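Local structure of PelA (Pseudomonas aeruginosa, 5TCB) at residues Y31-L37 / A51-P55; V105-A109 / Q151-L155; N174-E178 / W216-L221. The protein probably hydrolyses glycosidic bonds through this GH114-family glycoside hydrolase domain, one part of a longer protein that probably also acts as a deacetylase. One frame throughout, in Å; residues are numbered along the deposited sequence.

Interaction 1: Y31-L37 / A51-P55; sequences YAERPPL and AHLKP
Segments 31-37 and 51-55 come closest at Glu-33 and His-52, whose CA atoms lie 5.3 Å apart, yet no direct hydrogen bond crosses between them. One water spans the gap instead, accepting from Arg-34 N and donating to His-52 O at 2.8 Å. His-52 has the largest share of the contact: its CG stands anti to the carbonyl carbon (chi1 -60°), setting the imidazole against Glu-33 and the carbonyls of Tyr-31 and Ala-32. Over one face of the ring lies Glu-33 CG in a CH-pi contact, 3.9 Å from the centroid and 30° off the normal, while Tyr-31 O sits at the edge, 3.5 Å from His-52 CD2. Glu-33 OE1 forms a salt bridge with Arg-34 NH1 at 2.7 Å. Next to these polar groups the contact is apolar: Pro-35 CG meets Leu-53 CD1 at 3.9 Å, and Leu-37 CD2 adds a looser touch on Leu-53 CD2. Both loops follow neighbouring parallel strands of the beta/alpha barrel, 27-30 and 45-48, and lead into helices 37-40 and 55-63. Pro-35 also rests on Trp-30 of the first strand, Leu-53 on Leu-48 of the second and Val-58 of helix 55-63.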
loop_
_atom_site.group_PDB
_atom_site.type_symbol
_atom_site.label_atom_id
_atom_site.label_comp_id
_atom_site.label_asym_id
_atom_site.label_seq_id
_atom_site.Cartn_x
_atom_site.Cartn_y
_atom_site.Cartn_z
ATOM N N TYR A 31 -6.436 -5.536 7.038
ATOM C CA TYR A 31 -5.679 -4.742 7.999
ATOM C C TYR A 31 -6.201 -4.879 9.417
ATOM O O TYR A 31 -5.671 -4.229 10.344
ATOM C CB TYR A 31 -5.725 -3.269 7.585
ATOM C CG TYR A 31 -4.964 -2.912 6.320
ATOM C CD1 TYR A 31 -4.008 -3.751 5.780
ATOM C CD2 TYR A 31 -5.190 -1.708 5.688
ATOM C CE1 TYR A 31 -3.316 -3.400 4.655
ATOM C CE2 TYR A 31 -4.490 -1.354 4.544
ATOM C CZ TYR A 31 -3.553 -2.196 4.053
ATOM O OH TYR A 31 -2.852 -1.863 2.919
ATOM N N ALA A 32 -7.263 -5.635 9.612
ATOM C CA ALA A 32 -7.953 -5.726 10.881
ATOM C C ALA A 32 -7.438 -6.897 11.714
ATOM O O ALA A 32 -6.671 -7.747 11.249
ATOM C CB ALA A 32 -9.460 -5.864 10.646
ATOM N N GLU A 33 -7.867 -6.922 12.971
ATOM C CA GLU A 33 -7.633 -8.075 13.831
ATOM C C GLU A 33 -8.242 -9.335 13.228
ATOM O O GLU A 33 -9.100 -9.290 12.335
ATOM C CB GLU A 33 -8.237 -7.855 15.215
ATOM C CG GLU A 33 -7.715 -6.639 15.946
ATOM C CD GLU A 33 -8.432 -6.422 17.259
ATOM O OE1 GLU A 33 -9.531 -6.994 17.429
ATOM O OE2 GLU A 33 -7.901 -5.689 18.119
ATOM N N ARG A 34 -7.768 -10.471 13.734
ATOM C CA ARG A 34 -8.330 -11.786 13.443
ATOM C C ARG A 34 -8.517 -12.032 11.940
ATOM O O ARG A 34 -9.638 -12.281 11.484
ATOM C CB ARG A 34 -9.641 -11.972 14.191
ATOM C CG ARG A 34 -9.474 -11.896 15.710
ATOM C CD ARG A 34 -10.787 -12.077 16.457
ATOM N NE ARG A 34 -11.733 -11.003 16.171
ATOM C CZ ARG A 34 -11.642 -9.768 16.656
ATOM N NH1 ARG A 34 -10.639 -9.426 17.456
ATOM N NH2 ARG A 34 -12.557 -8.864 16.333
ATOM N N PRO A 35 -7.445 -11.996 11.162
ATOM C CA PRO A 35 -7.571 -12.277 9.726
ATOM C C PRO A 35 -8.060 -13.700 9.507
ATOM O O PRO A 35 -7.603 -14.639 10.179
ATOM C CB PRO A 35 -6.148 -12.073 9.184
ATOM C CG PRO A 35 -5.253 -12.165 10.396
ATOM C CD PRO A 35 -6.069 -11.600 11.523
ATOM N N PRO A 36 -9.029 -13.906 8.609
ATOM C CA PRO A 36 -9.510 -15.267 8.361
ATOM C C PRO A 36 -8.525 -15.981 7.451
ATOM O O PRO A 36 -8.603 -15.874 6.225
ATOM C CB PRO A 36 -10.891 -15.040 7.727
ATOM C CG PRO A 36 -10.782 -13.717 7.081
ATOM C CD PRO A 36 -9.892 -12.899 7.965
ATOM N N LEU A 37 -7.565 -16.679 8.068
ATOM C CA LEU A 37 -6.387 -17.142 7.346
ATOM C C LEU A 37 -6.728 -18.178 6.283
ATOM O O LEU A 37 -6.163 -18.148 5.185
ATOM C CB LEU A 37 -5.359 -17.724 8.320
ATOM C CG LEU A 37 -4.760 -16.725 9.315
ATOM C CD1 LEU A 37 -3.935 -17.447 10.367
ATOM C CD2 LEU A 37 -3.925 -15.666 8.594
ATOM N N ALA A 51 0.851 -6.582 12.782
ATOM C CA ALA A 51 0.583 -6.537 14.211
ATOM C C ALA A 51 -0.467 -7.551 14.639
ATOM O O ALA A 51 -0.542 -7.889 15.820
ATOM C CB ALA A 51 0.144 -5.123 14.601
ATOM N N HIS A 52 -1.269 -8.057 13.706
ATOM C CA HIS A 52 -2.369 -8.960 14.023
ATOM C C HIS A 52 -2.074 -10.406 13.672
ATOM O O HIS A 52 -2.977 -11.254 13.756
ATOM C CB HIS A 52 -3.623 -8.481 13.305
ATOM C CG HIS A 52 -4.015 -7.109 13.715
ATOM N ND1 HIS A 52 -4.154 -6.756 15.038
ATOM C CD2 HIS A 52 -4.240 -5.985 12.994
ATOM C CE1 HIS A 52 -4.454 -5.471 15.115
ATOM N NE2 HIS A 52 -4.519 -4.982 13.890
ATOM N N LEU A 53 -0.847 -10.709 13.257
ATOM C CA LEU A 53 -0.463 -12.071 12.913
ATOM C C LEU A 53 0.759 -12.479 13.698
ATOM O O LEU A 53 1.543 -11.639 14.140
ATOM C CB LEU A 53 -0.093 -12.239 11.439
ATOM C CG LEU A 53 -1.186 -12.300 10.404
ATOM C CD1 LEU A 53 -1.617 -10.883 10.084
ATOM C CD2 LEU A 53 -0.624 -13.034 9.228
ATOM N N LYS A 54 0.918 -13.773 13.866
ATOM C CA LYS A 54 2.129 -14.334 14.405
ATOM C C LYS A 54 2.902 -15.033 13.304
ATOM O O LYS A 54 2.345 -15.345 12.250
ATOM C CB LYS A 54 1.804 -15.325 15.529
ATOM C CG LYS A 54 1.143 -14.698 16.748
ATOM C CD LYS A 54 2.017 -13.595 17.326
ATOM C CE LYS A 54 1.403 -12.931 18.542
ATOM N NZ LYS A 54 2.212 -11.742 18.914
ATOM N N PRO A 55 4.190 -15.311 13.513
ATOM C CA PRO A 55 4.955 -15.981 12.452
ATOM C C PRO A 55 4.348 -17.297 11.984
ATOM O O PRO A 55 4.462 -17.623 10.797
ATOM C CB PRO A 55 6.331 -16.173 13.094
ATOM C CG PRO A 55 6.444 -15.016 14.053
ATOM C CD PRO A 55 5.061 -14.839 14.611
HETATM O O HOH W 1 -5.295 -10.870 15.357
#

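Interaction 2: V105-A109 / Q151-L155; sequences VMDLA and QRRAL
Asp-107 OD1 is gripped by two N-H groups that reach it from opposite faces of the carboxylate. Gln-151 NE2 donates to Asp-107 OD1 at 2.9 Å in a nearly straight bond, 170° at the hydrogen, and Ala-109 N donates from within the loop, closing an Asx turn. Both donors stand well out of the carboxylate plane, although the oxygen lies almost in the amide plane of Gln-151. The same amide is used at its other end: Gln-151 OE1 accepts from Leu-108 N at 3.0 Å, in the carbonyl plane and on a lone pair. One glutamine thus pairs with a side-chain acceptor and a backbone donor of consecutive residues, and these two bonds fix the rotation of its amide. Its chain folds about the CB-CG bond (chi2 -65°), which turns the amide from the helix toward the loop.

Leu-108 points toward the helix and lies against this polar pair, with Leu-108 CD2 only 3.0 Å from Gln-151 OE1, a tight nonbonded approach. Its CB packs on Ala-154 CB at 3.9 Å, and its CD1 makes a looser contact with Leu-155 CD1. Ala-109 CB meets the same Ala-154 methyl at 4.1 Å, so this small residue admits the loop close to the helix, the CA atoms of Ala-109 and Ala-154 being 5.3 Å apart.

The contact is largely buried. It joins the loop between strand 103-105 and helix 111-126 to the flank of helix 145-165; Arg-114 NH1 of helix 111-126 bonds to both Leu-108 O and Ala-154 O, and Trp-113 of that helix packs on Leu-108.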
loop_
_atom_site.group_PDB
_atom_site.type_symbol
_atom_site.label_atom_id
_atom_site.label_comp_id
_atom_site.label_asym_id
_atom_site.label_seq_id
_atom_site.Cartn_x
_atom_site.Cartn_y
_atom_site.Cartn_z
ATOM N N VAL A 105 2.963 13.204 8.968
ATOM C CA VAL A 105 3.878 13.166 7.835
ATOM C C VAL A 105 5.294 13.238 8.367
ATOM O O VAL A 105 5.611 14.086 9.211
ATOM C CB VAL A 105 3.572 14.284 6.837
ATOM C CG1 VAL A 105 4.598 14.255 5.709
ATOM C CG2 VAL A 105 2.137 14.134 6.301
ATOM N N MET A 106 6.141 12.342 7.895
ATOM C CA MET A 106 7.521 12.281 8.327
ATOM C C MET A 106 8.458 12.809 7.256
ATOM O O MET A 106 8.162 12.795 6.052
ATOM C CB MET A 106 7.895 10.843 8.687
ATOM C CG MET A 106 6.969 10.218 9.759
ATOM S SD MET A 106 6.957 11.117 11.330
ATOM C CE MET A 106 8.604 10.677 11.932
ATOM N N ASP A 107 9.584 13.300 7.732
ATOM C CA ASP A 107 10.671 13.794 6.898
ATOM C C ASP A 107 11.453 12.595 6.380
ATOM O O ASP A 107 12.122 11.902 7.157
ATOM C CB ASP A 107 11.549 14.722 7.728
ATOM C CG ASP A 107 12.782 15.240 6.986
ATOM O OD1 ASP A 107 12.993 14.916 5.809
ATOM O OD2 ASP A 107 13.545 16.005 7.623
ATOM N N LEU A 108 11.389 12.357 5.064
ATOM C CA LEU A 108 12.025 11.185 4.492
ATOM C C LEU A 108 13.539 11.298 4.489
ATOM O O LEU A 108 14.221 10.298 4.237
ATOM C CB LEU A 108 11.508 10.960 3.069
ATOM C CG LEU A 108 10.032 10.532 2.909
ATOM C CD1 LEU A 108 9.739 9.293 3.679
ATOM C CD2 LEU A 108 9.057 11.589 3.330
ATOM N N ALA A 109 14.079 12.488 4.738
ATOM C CA ALA A 109 15.506 12.685 4.915
ATOM C C ALA A 109 15.963 12.503 6.357
ATOM O O ALA A 109 17.174 12.521 6.615
ATOM C CB ALA A 109 15.898 14.090 4.439
ATOM N N GLN A 151 12.210 16.010 -0.707
ATOM C CA GLN A 151 11.553 14.837 -0.150
ATOM C C GLN A 151 11.467 13.709 -1.167
ATOM O O GLN A 151 11.661 12.537 -0.819
ATOM C CB GLN A 151 10.150 15.204 0.331
ATOM C CG GLN A 151 10.172 16.095 1.555
ATOM C CD GLN A 151 10.762 15.389 2.770
ATOM O OE1 GLN A 151 10.253 14.365 3.210
ATOM N NE2 GLN A 151 11.840 15.920 3.316
ATOM N N ARG A 152 11.150 14.043 -2.414
ATOM C CA ARG A 152 11.036 13.018 -3.450
ATOM C C ARG A 152 12.356 12.285 -3.622
ATOM O O ARG A 152 12.382 11.059 -3.760
ATOM C CB ARG A 152 10.604 13.667 -4.768
ATOM C CG ARG A 152 10.288 12.678 -5.860
ATOM C CD ARG A 152 10.147 13.315 -7.223
ATOM N NE ARG A 152 11.442 13.803 -7.705
ATOM C CZ ARG A 152 12.357 13.036 -8.286
ATOM N NH1 ARG A 152 12.122 11.743 -8.518
ATOM N NH2 ARG A 152 13.510 13.555 -8.658
ATOM N N ARG A 153 13.464 13.027 -3.622
ATOM C CA ARG A 153 14.776 12.421 -3.764
ATOM C C ARG A 153 15.120 11.580 -2.543
ATOM O O ARG A 153 15.711 10.510 -2.670
ATOM C CB ARG A 153 15.833 13.507 -3.987
ATOM C CG ARG A 153 15.704 14.239 -5.312
ATOM C CD ARG A 153 16.762 15.345 -5.448
ATOM N NE ARG A 153 16.582 16.090 -6.692
ATOM C CZ ARG A 153 17.370 17.079 -7.097
ATOM N NH1 ARG A 153 18.402 17.460 -6.356
ATOM N NH2 ARG A 153 17.119 17.688 -8.248
ATOM N N ALA A 154 14.748 12.045 -1.348
ATOM C CA ALA A 154 14.994 11.265 -0.141
ATOM C C ALA A 154 14.170 9.989 -0.143
ATOM O O ALA A 154 14.632 8.945 0.332
ATOM C CB ALA A 154 14.670 12.094 1.088
ATOM N N LEU A 155 12.950 10.053 -0.681
ATOM C CA LEU A 155 12.120 8.862 -0.798
ATOM C C LEU A 155 12.753 7.870 -1.764
ATOM O O LEU A 155 12.851 6.674 -1.459
ATOM C CB LEU A 155 10.711 9.244 -1.263
ATOM C CG LEU A 155 9.779 8.057 -1.500
ATOM C CD1 LEU A 155 9.595 7.279 -0.220
ATOM C CD2 LEU A 155 8.421 8.550 -2.001
#

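Interaction 3: N174-E178 / W216-L221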
loop_
_atom_site.group_PDB
_atom_site.type_symbol
_atom_site.label_atom_id
_atom_site.label_comp_id
_atom_site.label_asym_id
_atom_site.label_seq_id
_atom_site.Cartn_x
_atom_site.Cartn_y
_atom_site.Cartn_z
ATOM N N ASN A 174 2.277 1.210 -3.197
ATOM C CA ASN A 174 1.026 1.972 -3.364
ATOM C C ASN A 174 1.368 3.250 -4.115
ATOM O O ASN A 174 1.953 4.178 -3.556
ATOM C CB ASN A 174 0.350 2.265 -2.035
ATOM C CG ASN A 174 -1.095 2.726 -2.213
ATOM O OD1 ASN A 174 -1.595 2.746 -3.347
ATOM N ND2 ASN A 174 -1.771 3.072 -1.128
ATOM N N ARG A 175 1.031 3.296 -5.408
ATOM C CA ARG A 175 1.400 4.441 -6.269
ATOM C C ARG A 175 2.920 4.605 -6.210
ATOM O O ARG A 175 3.656 3.638 -6.429
ATOM C CB ARG A 175 0.615 5.680 -5.894
ATOM C CG ARG A 175 -0.858 5.582 -6.062
ATOM C CD ARG A 175 -1.520 6.868 -5.710
ATOM N NE ARG A 175 -2.971 6.823 -5.892
ATOM C CZ ARG A 175 -3.683 7.813 -6.401
ATOM N NH1 ARG A 175 -3.109 8.954 -6.782
ATOM N NH2 ARG A 175 -4.996 7.658 -6.516
ATOM N N GLY A 176 3.443 5.790 -5.954
ATOM C CA GLY A 176 4.866 6.026 -6.141
ATOM C C GLY A 176 5.255 6.565 -7.494
ATOM O O GLY A 176 6.423 6.465 -7.883
ATOM N N PHE A 177 4.323 7.200 -8.198
ATOM C CA PHE A 177 4.564 7.597 -9.576
ATOM C C PHE A 177 5.734 8.557 -9.689
ATOM O O PHE A 177 6.414 8.592 -10.725
ATOM C CB PHE A 177 3.305 8.239 -10.157
ATOM C CG PHE A 177 2.083 7.359 -10.088
ATOM C CD1 PHE A 177 2.122 6.079 -10.565
ATOM C CD2 PHE A 177 0.907 7.826 -9.541
ATOM C CE1 PHE A 177 1.000 5.248 -10.465
ATOM C CE2 PHE A 177 -0.217 7.021 -9.463
ATOM C CZ PHE A 177 -0.178 5.760 -9.922
ATOM N N GLU A 178 5.955 9.387 -8.665
ATOM C CA GLU A 178 7.007 10.387 -8.735
ATOM C C GLU A 178 8.403 9.792 -8.572
ATOM O O GLU A 178 9.385 10.445 -8.929
ATOM C CB GLU A 178 6.789 11.448 -7.653
ATOM C CG GLU A 178 5.518 12.265 -7.804
ATOM C CD GLU A 178 4.246 11.550 -7.323
ATOM O OE1 GLU A 178 4.315 10.466 -6.672
ATOM O OE2 GLU A 178 3.163 12.094 -7.651
ATOM N N TRP A 216 -6.022 11.930 -14.750
ATOM C CA TRP A 216 -4.673 12.150 -14.228
ATOM C C TRP A 216 -3.908 10.838 -14.099
ATOM O O TRP A 216 -2.699 10.782 -14.366
ATOM C CB TRP A 216 -4.737 12.854 -12.877
ATOM C CG TRP A 216 -3.367 13.158 -12.299
ATOM C CD1 TRP A 216 -2.609 14.272 -12.533
ATOM C CD2 TRP A 216 -2.599 12.337 -11.400
ATOM N NE1 TRP A 216 -1.428 14.198 -11.841
ATOM C CE2 TRP A 216 -1.395 13.022 -11.137
ATOM C CE3 TRP A 216 -2.812 11.096 -10.800
ATOM C CZ2 TRP A 216 -0.410 12.509 -10.304
ATOM C CZ3 TRP A 216 -1.829 10.587 -9.963
ATOM C CH2 TRP A 216 -0.644 11.296 -9.722
ATOM N N LEU A 217 -4.588 9.777 -13.664
ATOM C CA LEU A 217 -3.929 8.486 -13.535
ATOM C C LEU A 217 -3.496 7.929 -14.881
ATOM O O LEU A 217 -2.466 7.258 -14.962
ATOM C CB LEU A 217 -4.870 7.498 -12.861
ATOM C CG LEU A 217 -5.039 7.717 -11.367
ATOM C CD1 LEU A 217 -6.248 6.940 -10.889
ATOM C CD2 LEU A 217 -3.794 7.270 -10.604
ATOM N N LYS A 218 -4.266 8.198 -15.939
ATOM C CA LYS A 218 -4.064 7.510 -17.212
ATOM C C LYS A 218 -2.609 7.568 -17.662
ATOM O O LYS A 218 -2.029 6.551 -18.055
ATOM C CB LYS A 218 -4.974 8.111 -18.289
ATOM C CG LYS A 218 -4.847 7.386 -19.623
ATOM C CD LYS A 218 -6.052 7.606 -20.513
ATOM C CE LYS A 218 -6.058 6.621 -21.674
ATOM N NZ LYS A 218 -4.759 6.592 -22.403
ATOM N N GLY A 219 -2.008 8.758 -17.646
ATOM C CA GLY A 219 -0.649 8.882 -18.137
ATOM C C GLY A 219 0.326 8.027 -17.357
ATOM O O GLY A 219 1.220 7.400 -17.936
ATOM N N HIS A 220 0.171 7.999 -16.034
ATOM C CA HIS A 220 1.065 7.210 -15.194
ATOM C C HIS A 220 0.811 5.725 -15.388
ATOM O O HIS A 220 1.752 4.929 -15.472
ATOM C CB HIS A 220 0.886 7.600 -13.728
ATOM C CG HIS A 220 1.332 8.996 -13.431
ATOM N ND1 HIS A 220 2.658 9.368 -13.473
ATOM C CD2 HIS A 220 0.637 10.107 -13.089
ATOM C CE1 HIS A 220 2.761 10.652 -13.176
ATOM N NE2 HIS A 220 1.549 11.124 -12.935
ATOM N N LEU A 221 -0.454 5.335 -15.490
ATOM C CA LEU A 221 -0.751 3.918 -15.628
ATOM C C LEU A 221 -0.369 3.421 -17.009
ATOM O O LEU A 221 0.139 2.305 -17.140
ATOM C CB LEU A 221 -2.223 3.660 -15.329
ATOM C CG LEU A 221 -2.586 3.890 -13.856
ATOM C CD1 LEU A 221 -4.031 3.533 -13.633
ATOM C CD2 LEU A 221 -1.715 3.079 -12.879
#
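Phe-177 and His-220 lie with their rings nearly parallel, 13° apart, but slid so far that they barely overlap and each ring instead covers the CB of the other. Together with Trp-216 they form an aromatic cluster of the beta/alpha barrel, between the loop at the C-terminal end of strand 170-174 and the surrounding helix 211-226. His-220 CB lies over the Phe-177 ring, close to its normal, while Phe-177 CB stands 3.9 Å from the centroid of the His-220 imidazole; the two CH-pi contacts are reciprocal. In both residues CG is anti to the carbonyl carbon (chi1 -57° for Phe-177), a setting that brings the rings alongside each other. The opposite face of the phenyl ring is approached by Arg-175 CB, leaving the ring sandwiched between its own loop and the helix.

Trp-216 approaches Phe-177 obliquely, the planes at 64°, with Trp-216 CH2 3.8 Å from Phe-177 CD2. Leu-217 CD2 lies 3.8 Å from Phe-177 CE2, and Leu-221 CD2 comes near Phe-177 CE1. The long chain of Arg-175, extended from CG to NE, runs past this cluster; its NH2 donates to Glu-193 O. Leu-217 CD2 lies over one face of the Arg-175 guanidinium, which is turned only slightly from the indole plane, and Arg-175 NH1 stops 3.8 Å from Trp-216 CZ3.

All three contacts belong to one glycoside-hydrolase domain, loops 31-37, 51-55 and 174-178 following strands of its eight-stranded parallel sheet. Interactions 2 and 3 are direct neighbours, their centres about 19 Å apart: Arg-152 NH1 of the one lies 3.1 Å from Glu-178 O of the other, a probable hydrogen bond. Interaction 1 is on the opposite side of the chain's centre from interaction 3, about 30 Å between centres and about 6 Å between nearest atoms; its nearest atoms stay about 16 Å from interaction 2. Asn-174, in interaction 3, bonds to Asp-135 and Glu-193, an acidic pair at the C-terminal ends of the strands, where beta/alpha-barrel hydrolases carry their active site, consistent with a catalytic centre nearby.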